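PDB 1X7F: outer surface protein from Bacillus cereus ATCC 14579, which is of unknown function but probably acts as a 6-phospho-N-acetylmuramidase, cleaving a phosphorylated muramic acid glycoside during the recycling of cell-wall sugars. Local coordinates for residues A[300-314]-A[340-352]. Residues are numbered along the deposited sequence; the frame is centred on the assembly and turned at random.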
ATOM      1  N   THR A 300     -22.560   5.689 -12.474  1.00 34.49           N
ATOM      2  CA  THR A 300     -22.462   5.805 -13.916  1.00 33.99           C
ATOM      3  C   THR A 300     -20.997   5.557 -14.279  1.00 33.84           C
ATOM      4  O   THR A 300     -20.097   5.902 -13.498  1.00 33.20           O
ATOM      5  CB  THR A 300     -22.923   7.203 -14.362  1.00 34.62           C
ATOM      6  OG1 THR A 300     -22.264   7.571 -15.582  1.00 34.33           O
ATOM      7  CG2 THR A 300     -22.458   8.270 -13.349  1.00 32.53           C
ATOM      8  N   GLU A 301     -20.747   4.965 -15.450  1.00 33.32           N
ATOM      9  CA  GLU A 301     -19.368   4.650 -15.852  1.00 32.67           C
ATOM     10  C   GLU A 301     -18.613   5.869 -16.379  1.00 33.10           C
ATOM     11  O   GLU A 301     -17.408   5.798 -16.606  1.00 33.75           O
ATOM     12  CB  GLU A 301     -19.318   3.498 -16.868  1.00 31.70           C
ATOM     13  CG  GLU A 301     -19.968   3.800 -18.220  1.00 33.30           C
ATOM     14  CD  GLU A 301     -20.056   2.570 -19.113  1.00 33.11           C
ATOM     15  OE1 GLU A 301     -19.172   1.693 -18.988  1.00 37.83           O
ATOM     16  OE2 GLU A 301     -21.003   2.463 -19.931  1.00 31.74           O
ATOM     17  N   TYR A 302     -19.314   6.992 -16.539  1.00 33.06           N
ATOM     18  CA  TYR A 302     -18.721   8.194 -17.106  1.00 33.61           C
ATOM     19  C   TYR A 302     -18.062   9.106 -16.086  1.00 34.16           C
ATOM     20  O   TYR A 302     -17.185   9.888 -16.430  1.00 34.33           O
ATOM     21  CB  TYR A 302     -19.761   8.974 -17.944  1.00 32.23           C
ATOM     22  CG  TYR A 302     -20.083   8.285 -19.255  1.00 31.49           C
ATOM     23  CD1 TYR A 302     -21.107   7.329 -19.335  1.00 31.04           C
ATOM     24  CD2 TYR A 302     -19.342   8.564 -20.411  1.00 29.66           C
ATOM     25  CE1 TYR A 302     -21.397   6.673 -20.539  1.00 32.62           C
ATOM     26  CE2 TYR A 302     -19.634   7.932 -21.627  1.00 28.85           C
ATOM     27  CZ  TYR A 302     -20.653   6.980 -21.683  1.00 32.10           C
ATOM     28  OH  TYR A 302     -20.939   6.342 -22.875  1.00 33.70           O
ATOM     29  N   MET A 303     -18.489   9.022 -14.833  1.00 35.71           N
ATOM     30  CA  MET A 303     -17.948   9.906 -13.807  1.00 37.05           C
ATOM     31  C   MET A 303     -18.303   9.458 -12.396  1.00 36.72           C
ATOM     32  O   MET A 303     -19.276   8.722 -12.174  1.00 36.88           O
ATOM     33  CB  MET A 303     -18.346  11.377 -14.057  1.00 37.71           C
ATOM     34  CG  MET A 303     -19.687  11.829 -13.459  1.00 43.84           C
ATOM     35  SD  MET A 303     -21.097  11.611 -14.541  1.00 54.01           S
ATOM     36  CE  MET A 303     -20.975  12.946 -15.694  1.00 44.23           C
ATOM     37  N   VAL A 304     -17.478   9.888 -11.449  1.00 35.90           N
ATOM     38  CA  VAL A 304     -17.770   9.736 -10.032  1.00 35.05           C
ATOM     39  C   VAL A 304     -18.578  10.965  -9.651  1.00 35.30           C
ATOM     40  O   VAL A 304     -18.112  12.084  -9.841  1.00 35.97           O
ATOM     41  CB  VAL A 304     -16.457   9.696  -9.212  1.00 34.77           C
ATOM     42  CG1 VAL A 304     -16.739   9.785  -7.697  1.00 34.73           C
ATOM     43  CG2 VAL A 304     -15.652   8.455  -9.549  1.00 33.54           C
ATOM     44  N   ARG A 305     -19.788  10.761  -9.147  1.00 35.94           N
ATOM     45  CA  ARG A 305     -20.671  11.852  -8.735  1.00 35.83           C
ATOM     46  C   ARG A 305     -20.668  11.993  -7.217  1.00 36.99           C
ATOM     47  O   ARG A 305     -21.099  11.080  -6.495  1.00 36.25           O
ATOM     48  CB  ARG A 305     -22.113  11.605  -9.177  1.00 35.40           C
ATOM     49  CG  ARG A 305     -22.311  11.351 -10.673  1.00 34.81           C
ATOM     50  CD  ARG A 305     -23.779  11.118 -11.051  1.00 34.05           C
ATOM     51  NE  ARG A 305     -24.622  12.295 -10.804  1.00 26.69           N
ATOM     52  CZ  ARG A 305     -25.937  12.249 -10.625  1.00 30.63           C
ATOM     53  NH1 ARG A 305     -26.574  11.083 -10.677  1.00 32.47           N
ATOM     54  NH2 ARG A 305     -26.629  13.369 -10.397  1.00 29.87           N
ATOM     55  N   SER A 306     -20.209  13.145  -6.747  1.00 37.29           N
ATOM     56  CA  SER A 306     -20.236  13.466  -5.330  1.00 38.87           C
ATOM     57  C   SER A 306     -21.462  14.352  -5.078  1.00 39.50           C
ATOM     58  O   SER A 306     -21.386  15.582  -5.126  1.00 39.78           O
ATOM     59  CB  SER A 306     -18.921  14.154  -4.931  1.00 38.43           C
ATOM     60  OG  SER A 306     -18.880  14.423  -3.540  1.00 40.19           O
ATOM     61  N   THR A 307     -22.599  13.709  -4.817  1.00 40.85           N
ATOM     62  CA  THR A 307     -23.904  14.386  -4.849  1.00 41.87           C
ATOM     63  C   THR A 307     -24.298  15.115  -3.577  1.00 42.34           C
ATOM     64  O   THR A 307     -25.052  16.081  -3.637  1.00 42.54           O
ATOM     65  CB  THR A 307     -25.037  13.414  -5.262  1.00 42.33           C
ATOM     66  OG1 THR A 307     -24.979  12.234  -4.442  1.00 40.76           O
ATOM     67  CG2 THR A 307     -24.839  12.921  -6.721  1.00 39.02           C
ATOM     68  N   GLU A 308     -23.796  14.650  -2.437  1.00 43.75           N
ATOM     69  CA  GLU A 308     -24.012  15.336  -1.160  1.00 45.65           C
ATOM     70  C   GLU A 308     -23.359  16.724  -1.088  1.00 45.63           C
ATOM     71  O   GLU A 308     -23.795  17.572  -0.327  1.00 47.05           O
ATOM     72  CB  GLU A 308     -23.543  14.466   0.012  1.00 46.18           C
ATOM     73  CG  GLU A 308     -24.303  13.156   0.168  1.00 50.15           C
ATOM     74  CD  GLU A 308     -25.740  13.365   0.628  1.00 57.10           C
ATOM     75  OE1 GLU A 308     -25.961  13.647   1.836  1.00 57.79           O
ATOM     76  OE2 GLU A 308     -26.655  13.242  -0.224  1.00 59.51           O
ATOM     77  N   VAL A 309     -22.327  16.951  -1.891  1.00 46.18           N
ATOM     78  CA  VAL A 309     -21.638  18.246  -1.963  1.00 46.93           C
ATOM     79  C   VAL A 309     -22.544  19.392  -2.413  1.00 47.05           C
ATOM     80  O   VAL A 309     -22.438  20.505  -1.893  1.00 46.80           O
ATOM     81  CB  VAL A 309     -20.363  18.166  -2.880  1.00 47.36           C
ATOM     82  CG1 VAL A 309     -20.044  19.493  -3.564  1.00 46.81           C
ATOM     83  CG2 VAL A 309     -19.175  17.696  -2.075  1.00 48.01           C
ATOM     84  N   ARG A 310     -23.447  19.116  -3.359  0.50 47.11           N
ATOM     85  CA  ARG A 310     -24.283  20.163  -3.964  0.50 47.28           C
ATOM     86  C   ARG A 310     -25.420  20.674  -3.080  0.50 46.99           C
ATOM     87  O   ARG A 310     -26.106  21.628  -3.440  0.50 47.90           O
ATOM     88  CB  ARG A 310     -24.814  19.735  -5.344  0.50 47.61           C
ATOM     89  CG  ARG A 310     -26.043  18.849  -5.331  0.50 47.59           C
ATOM     90  CD  ARG A 310     -26.368  18.225  -6.679  0.50 46.56           C
ATOM     91  NE  ARG A 310     -27.032  16.934  -6.510  0.50 46.02           N
ATOM     92  CZ  ARG A 310     -28.340  16.733  -6.621  0.50 44.21           C
ATOM     93  NH1 ARG A 310     -29.155  17.733  -6.924  0.50 44.03           N
ATOM     94  NH2 ARG A 310     -28.836  15.519  -6.441  0.50 43.64           N
ATOM     95  N   LYS A 311     -25.623  20.035  -1.934  1.00 46.32           N
ATOM     96  CA  LYS A 311     -26.524  20.551  -0.912  1.00 45.39           C
ATOM     97  C   LYS A 311     -25.905  21.720  -0.145  1.00 44.05           C
ATOM     98  O   LYS A 311     -26.593  22.684   0.194  1.00 43.54           O
ATOM     99  CB  LYS A 311     -26.906  19.447   0.071  1.00 46.71           C
ATOM    100  CG  LYS A 311     -28.041  18.551  -0.401  1.00 50.23           C
ATOM    101  CD  LYS A 311     -28.736  17.872   0.791  1.00 54.13           C
ATOM    102  CE  LYS A 311     -27.889  16.732   1.354  1.00 55.03           C
ATOM    103  NZ  LYS A 311     -27.504  15.793   0.262  1.00 54.53           N
ATOM    104  N   LYS A 312     -24.603  21.625   0.124  1.00 42.16           N
ATOM    105  CA  LYS A 312     -23.879  22.673   0.832  1.00 41.94           C
ATOM    106  C   LYS A 312     -23.507  23.850  -0.058  1.00 41.18           C
ATOM    107  O   LYS A 312     -23.284  24.953   0.439  1.00 41.73           O
ATOM    108  CB  LYS A 312     -22.607  22.118   1.481  1.00 41.82           C
ATOM    109  CG  LYS A 312     -22.855  21.090   2.566  1.00 44.10           C
ATOM    110  CD  LYS A 312     -21.577  20.321   2.907  1.00 49.89           C
ATOM    111  CE  LYS A 312     -20.745  21.065   3.928  1.00 51.17           C
ATOM    112  NZ  LYS A 312     -21.483  21.200   5.227  1.00 55.19           N
ATOM    113  N   TYR A 313     -23.438  23.617  -1.366  1.00 39.91           N
ATOM    114  CA  TYR A 313     -22.878  24.610  -2.280  1.00 39.71           C
ATOM    115  C   TYR A 313     -23.873  25.209  -3.270  1.00 39.71           C
ATOM    116  O   TYR A 313     -23.500  26.037  -4.102  1.00 39.49           O
ATOM    117  CB  TYR A 313     -21.624  24.053  -2.977  1.00 38.84           C
ATOM    118  CG  TYR A 313     -20.461  23.894  -2.003  1.00 40.02           C
ATOM    119  CD1 TYR A 313     -20.179  22.659  -1.406  1.00 37.54           C
ATOM    120  CD2 TYR A 313     -19.670  24.989  -1.648  1.00 40.41           C
ATOM    121  CE1 TYR A 313     -19.122  22.516  -0.494  1.00 38.64           C
ATOM    122  CE2 TYR A 313     -18.605  24.857  -0.745  1.00 40.05           C
ATOM    123  CZ  TYR A 313     -18.340  23.621  -0.172  1.00 38.49           C
ATOM    124  OH  TYR A 313     -17.300  23.496   0.718  1.00 39.85           O
ATOM    125  N   LYS A 314     -25.142  24.826  -3.147  1.00 40.03           N
ATOM    126  CA  LYS A 314     -26.160  25.219  -4.125  1.00 40.93           C
ATOM    127  C   LYS A 314     -26.530  26.705  -4.049  1.00 40.43           C
ATOM    128  O   LYS A 314     -27.063  27.266  -5.013  1.00 41.01           O
ATOM    129  CB  LYS A 314     -27.412  24.352  -3.985  1.00 41.49           C
ATOM    130  CG  LYS A 314     -28.122  24.479  -2.658  1.00 42.14           C
ATOM    131  CD  LYS A 314     -29.479  23.850  -2.740  1.00 45.55           C
ATOM    132  CE  LYS A 314     -30.098  23.734  -1.374  1.00 47.98           C
ATOM    133  NZ  LYS A 314     -31.586  23.661  -1.482  1.00 51.88           N
ATOM    134  N   LYS A 340     -30.673  22.061 -11.002  1.00 37.78           N
ATOM    135  CA  LYS A 340     -30.599  21.004  -9.973  1.00 38.41           C
ATOM    136  C   LYS A 340     -29.164  20.493  -9.689  1.00 37.85           C
ATOM    137  O   LYS A 340     -28.871  20.011  -8.590  1.00 38.56           O
ATOM    138  CB  LYS A 340     -31.490  19.834 -10.451  1.00 40.28           C
ATOM    139  CG  LYS A 340     -31.634  18.631  -9.531  1.00 42.01           C
ATOM    140  CD  LYS A 340     -32.865  18.751  -8.634  1.00 46.48           C
ATOM    141  CE  LYS A 340     -32.916  17.606  -7.612  1.00 49.55           C
ATOM    142  NZ  LYS A 340     -32.475  16.290  -8.184  1.00 48.86           N
ATOM    143  N   TYR A 341     -28.274  20.593 -10.673  1.00 35.74           N
ATOM    144  CA  TYR A 341     -26.944  19.986 -10.571  1.00 34.65           C
ATOM    145  C   TYR A 341     -25.820  20.984 -10.318  1.00 34.09           C
ATOM    146  O   TYR A 341     -24.663  20.605 -10.248  1.00 34.12           O
ATOM    147  CB  TYR A 341     -26.655  19.079 -11.799  1.00 34.26           C
ATOM    148  CG  TYR A 341     -27.747  18.059 -11.933  1.00 33.27           C
ATOM    149  CD1 TYR A 341     -28.704  18.168 -12.940  1.00 31.27           C
ATOM    150  CD2 TYR A 341     -27.889  17.041 -10.982  1.00 34.01           C
ATOM    151  CE1 TYR A 341     -29.737  17.272 -13.024  1.00 32.54           C
ATOM    152  CE2 TYR A 341     -28.934  16.137 -11.056  1.00 35.29           C
ATOM    153  CZ  TYR A 341     -29.847  16.255 -12.092  1.00 32.55           C
ATOM    154  OH  TYR A 341     -30.884  15.383 -12.184  1.00 32.66           O
ATOM    155  N   LYS A 342     -26.168  22.257 -10.184  1.00 35.03           N
ATOM    156  CA  LYS A 342     -25.218  23.264  -9.736  1.00 35.55           C
ATOM    157  C   LYS A 342     -24.583  22.834  -8.393  1.00 35.90           C
ATOM    158  O   LYS A 342     -25.287  22.470  -7.438  1.00 34.85           O
ATOM    159  CB  LYS A 342     -25.913  24.609  -9.566  1.00 35.73           C
ATOM    160  CG  LYS A 342     -25.014  25.694  -8.927  1.00 36.77           C
ATOM    161  CD  LYS A 342     -25.764  26.999  -8.809  1.00 34.77           C
ATOM    162  CE  LYS A 342     -25.221  27.817  -7.691  1.00 39.98           C
ATOM    163  NZ  LYS A 342     -26.119  28.956  -7.341  1.00 44.13           N
ATOM    164  N   GLY A 343     -23.249  22.864  -8.353  1.00 36.12           N
ATOM    165  CA  GLY A 343     -22.503  22.528  -7.156  1.00 36.38           C
ATOM    166  C   GLY A 343     -22.232  21.036  -7.066  1.00 37.08           C
ATOM    167  O   GLY A 343     -21.611  20.603  -6.106  1.00 36.07           O
ATOM    168  N   GLU A 344     -22.701  20.250  -8.046  1.00 36.60           N
ATOM    169  CA  GLU A 344     -22.383  18.822  -8.066  1.00 37.59           C
ATOM    170  C   GLU A 344     -20.958  18.688  -8.559  1.00 37.34           C
ATOM    171  O   GLU A 344     -20.635  19.120  -9.669  1.00 38.42           O
ATOM    172  CB  GLU A 344     -23.356  17.977  -8.933  1.00 37.29           C
ATOM    173  CG  GLU A 344     -22.979  16.491  -9.017  1.00 36.97           C
ATOM    174  CD  GLU A 344     -24.005  15.620  -9.748  1.00 37.97           C
ATOM    175  OE1 GLU A 344     -25.168  15.539  -9.320  1.00 38.24           O
ATOM    176  OE2 GLU A 344     -23.643  14.971 -10.748  1.00 41.48           O
ATOM    177  N   LEU A 345     -20.113  18.109  -7.713  1.00 36.98           N
ATOM    178  CA  LEU A 345     -18.725  17.840  -8.043  1.00 36.76           C
ATOM    179  C   LEU A 345     -18.613  16.451  -8.671  1.00 36.62           C
ATOM    180  O   LEU A 345     -19.224  15.497  -8.189  1.00 36.42           O
ATOM    181  CB  LEU A 345     -17.850  17.926  -6.781  1.00 36.39           C
ATOM    182  CG  LEU A 345     -16.342  17.700  -6.959  1.00 39.27           C
ATOM    183  CD1 LEU A 345     -15.568  18.624  -6.038  1.00 41.56           C
ATOM    184  CD2 LEU A 345     -15.912  16.219  -6.744  1.00 43.90           C
ATOM    185  N   GLN A 346     -17.833  16.356  -9.744  0.50 36.28           N
ATOM    186  CA  GLN A 346     -17.620  15.097 -10.439  0.50 36.11           C
ATOM    187  C   GLN A 346     -16.148  14.905 -10.727  0.50 36.39           C
ATOM    188  O   GLN A 346     -15.392  15.871 -10.813  0.50 37.11           O
ATOM    189  CB  GLN A 346     -18.397  15.062 -11.764  0.50 35.78           C
ATOM    190  CG  GLN A 346     -19.899  15.293 -11.638  0.50 35.33           C
ATOM    191  CD  GLN A 346     -20.565  15.547 -12.979  0.50 36.24           C
ATOM    192  OE1 GLN A 346     -19.881  15.683 -14.008  0.50 34.53           O
ATOM    193  NE2 GLN A 346     -21.897  15.620 -12.977  0.50 30.91           N
ATOM    194  N   ILE A 347     -15.746  13.647 -10.851  1.00 36.28           N
ATOM    195  CA  ILE A 347     -14.443  13.310 -11.376  1.00 36.36           C
ATOM    196  C   ILE A 347     -14.741  12.473 -12.615  1.00 36.01           C
ATOM    197  O   ILE A 347     -15.492  11.512 -12.546  1.00 35.10           O
ATOM    198  CB  ILE A 347     -13.555  12.543 -10.345  1.00 36.39           C
ATOM    199  CG1 ILE A 347     -13.407  13.350  -9.042  1.00 36.78           C
ATOM    200  CG2 ILE A 347     -12.173  12.236 -10.975  1.00 35.68           C
ATOM    201  CD1 ILE A 347     -12.437  12.746  -8.031  1.00 36.63           C
ATOM    202  N   ILE A 348     -14.196  12.887 -13.753  1.00 36.44           N
ATOM    203  CA  ILE A 348     -14.513  12.253 -15.023  1.00 36.49           C
ATOM    204  C   ILE A 348     -13.775  10.916 -15.136  1.00 37.37           C
ATOM    205  O   ILE A 348     -12.594  10.827 -14.791  1.00 37.72           O
ATOM    206  CB  ILE A 348     -14.166  13.219 -16.211  1.00 36.02           C
ATOM    207  CG1 ILE A 348     -14.835  14.603 -16.036  1.00 36.24           C
ATOM    208  CG2 ILE A 348     -14.550  12.601 -17.557  1.00 35.31           C
ATOM    209  CD1 ILE A 348     -16.344  14.579 -15.648  1.00 31.88           C
ATOM    210  N   LEU A 349     -14.487   9.888 -15.603  1.00 37.50           N
ATOM    211  CA  LEU A 349     -13.924   8.559 -15.811  1.00 37.33           C
ATOM    212  C   LEU A 349     -13.738   8.229 -17.284  1.00 37.38           C
ATOM    213  O   LEU A 349     -12.823   7.489 -17.628  1.00 38.65           O
ATOM    214  CB  LEU A 349     -14.800   7.482 -15.148  1.00 36.85           C
ATOM    215  CG  LEU A 349     -14.968   7.590 -13.632  1.00 36.44           C
ATOM    216  CD1 LEU A 349     -16.016   6.582 -13.141  1.00 32.62           C
ATOM    217  CD2 LEU A 349     -13.636   7.392 -12.907  1.00 33.94           C
ATOM    218  N   LYS A 350     -14.608   8.783 -18.139  1.00 37.21           N
ATOM    219  CA  LYS A 350     -14.611   8.546 -19.592  1.00 37.20           C
ATOM    220  C   LYS A 350     -14.892   9.860 -20.322  1.00 36.27           C
ATOM    221  O   LYS A 350     -15.624  10.717 -19.816  1.00 35.42           O
ATOM    222  CB  LYS A 350     -15.721   7.559 -20.011  1.00 36.05           C
ATOM    223  CG  LYS A 350     -15.624   6.160 -19.464  1.00 40.08           C
ATOM    224  CD  LYS A 350     -16.757   5.248 -20.007  1.00 38.66           C
ATOM    225  CE  LYS A 350     -16.832   5.315 -21.529  1.00 43.05           C
ATOM    226  NZ  LYS A 350     -17.205   4.030 -22.162  1.00 45.87           N
ATOM    227  N   GLU A 351     -14.363   9.981 -21.535  1.00 34.60           N
ATOM    228  CA  GLU A 351     -14.500  11.201 -22.321  1.00 34.57           C
ATOM    229  C   GLU A 351     -15.971  11.525 -22.630  1.00 33.63           C
ATOM    230  O   GLU A 351     -16.749  10.628 -22.963  1.00 34.09           O
ATOM    231  CB  GLU A 351     -13.680  11.095 -23.632  1.00 32.99           C
ATOM    232  CG  GLU A 351     -13.703  12.379 -24.472  1.00 34.18           C
ATOM    233  CD  GLU A 351     -12.974  12.254 -25.791  1.00 35.67           C
ATOM    234  OE1 GLU A 351     -11.814  11.788 -25.786  1.00 39.05           O
ATOM    235  OE2 GLU A 351     -13.557  12.620 -26.841  1.00 35.54           O
ATOM    236  N   MET A 352     -16.329  12.803 -22.523  1.00 32.86           N
ATOM    237  CA  MET A 352     -17.646  13.309 -22.925  1.00 32.44           C
ATOM    238  C   MET A 352     -17.453  14.651 -23.634  1.00 32.49           C
ATOM    239  O   MET A 352     -16.477  15.353 -23.354  1.00 30.83           O
ATOM    240  CB  MET A 352     -18.581  13.485 -21.726  1.00 31.48           C
ATOM    241  CG  MET A 352     -18.957  12.185 -21.004  1.00 33.03           C
ATOM    242  SD  MET A 352     -19.668  12.555 -19.400  1.00 35.64           S
ATOM    243  CE  MET A 352     -18.212  12.802 -18.391  1.00 36.48           C
TER
HETATM  244  O   HOH W   1     -19.620   2.650 -22.710  1.00 51.53           O
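A bend at chi3 (64°) turns the guanidinium of Arg305 side-on to the carboxylate of Glu344, whose extended chain leaves with CG opposite the backbone N. Arg305 NE donates to Glu344 OE2 at 2.9 Å and Arg305 NH2 to Glu344 OE1 at 2.8 Å. The two groups are turned 46° apart, NE meeting OE2 from above the carboxylate plane while NH2 uses the syn lone pair of OE1. In one of its two conformers, Gln346 reaches OE2 through NE2 from the opposite face, giving this oxygen a second donor and restraining the carboxylate's rotation; Gln346 OE1 is held by Lys358. Arg310, also modelled twice, adds in one conformer a long, charge-only salt bridge, its NE 3.6 Å from Glu344 OE1, and its NH1 hydrogen-bonds Lys340 O at 2.8 Å.

Strands 303-306 and 345-348 pair antiparallel, their short axes 4.5 Å apart at closest approach and 165° apart in direction. Val304 and Ile347 exchange both backbone bonds, and Ser306 N donates to Leu345 O at 2.9 Å. Tyr302 O accepts from Leu349 N and Lys350 N, which approach from the same face of its carbonyl plane. Lys350 CD lies over one face of the Tyr302 ring, and Met352 makes an oblique Met-aromatic contact, SD 5.1 Å from the ring centroid.

This antiparallel edge pair, not consecutive in the chain, forms one margin of the mixed sheet in the C-terminal family region: strand 303-306 is outermost, strand 345-348 pairs antiparallel with strand 330-334 on its other side, and helix 282-289 packs against Leu345 and Tyr313.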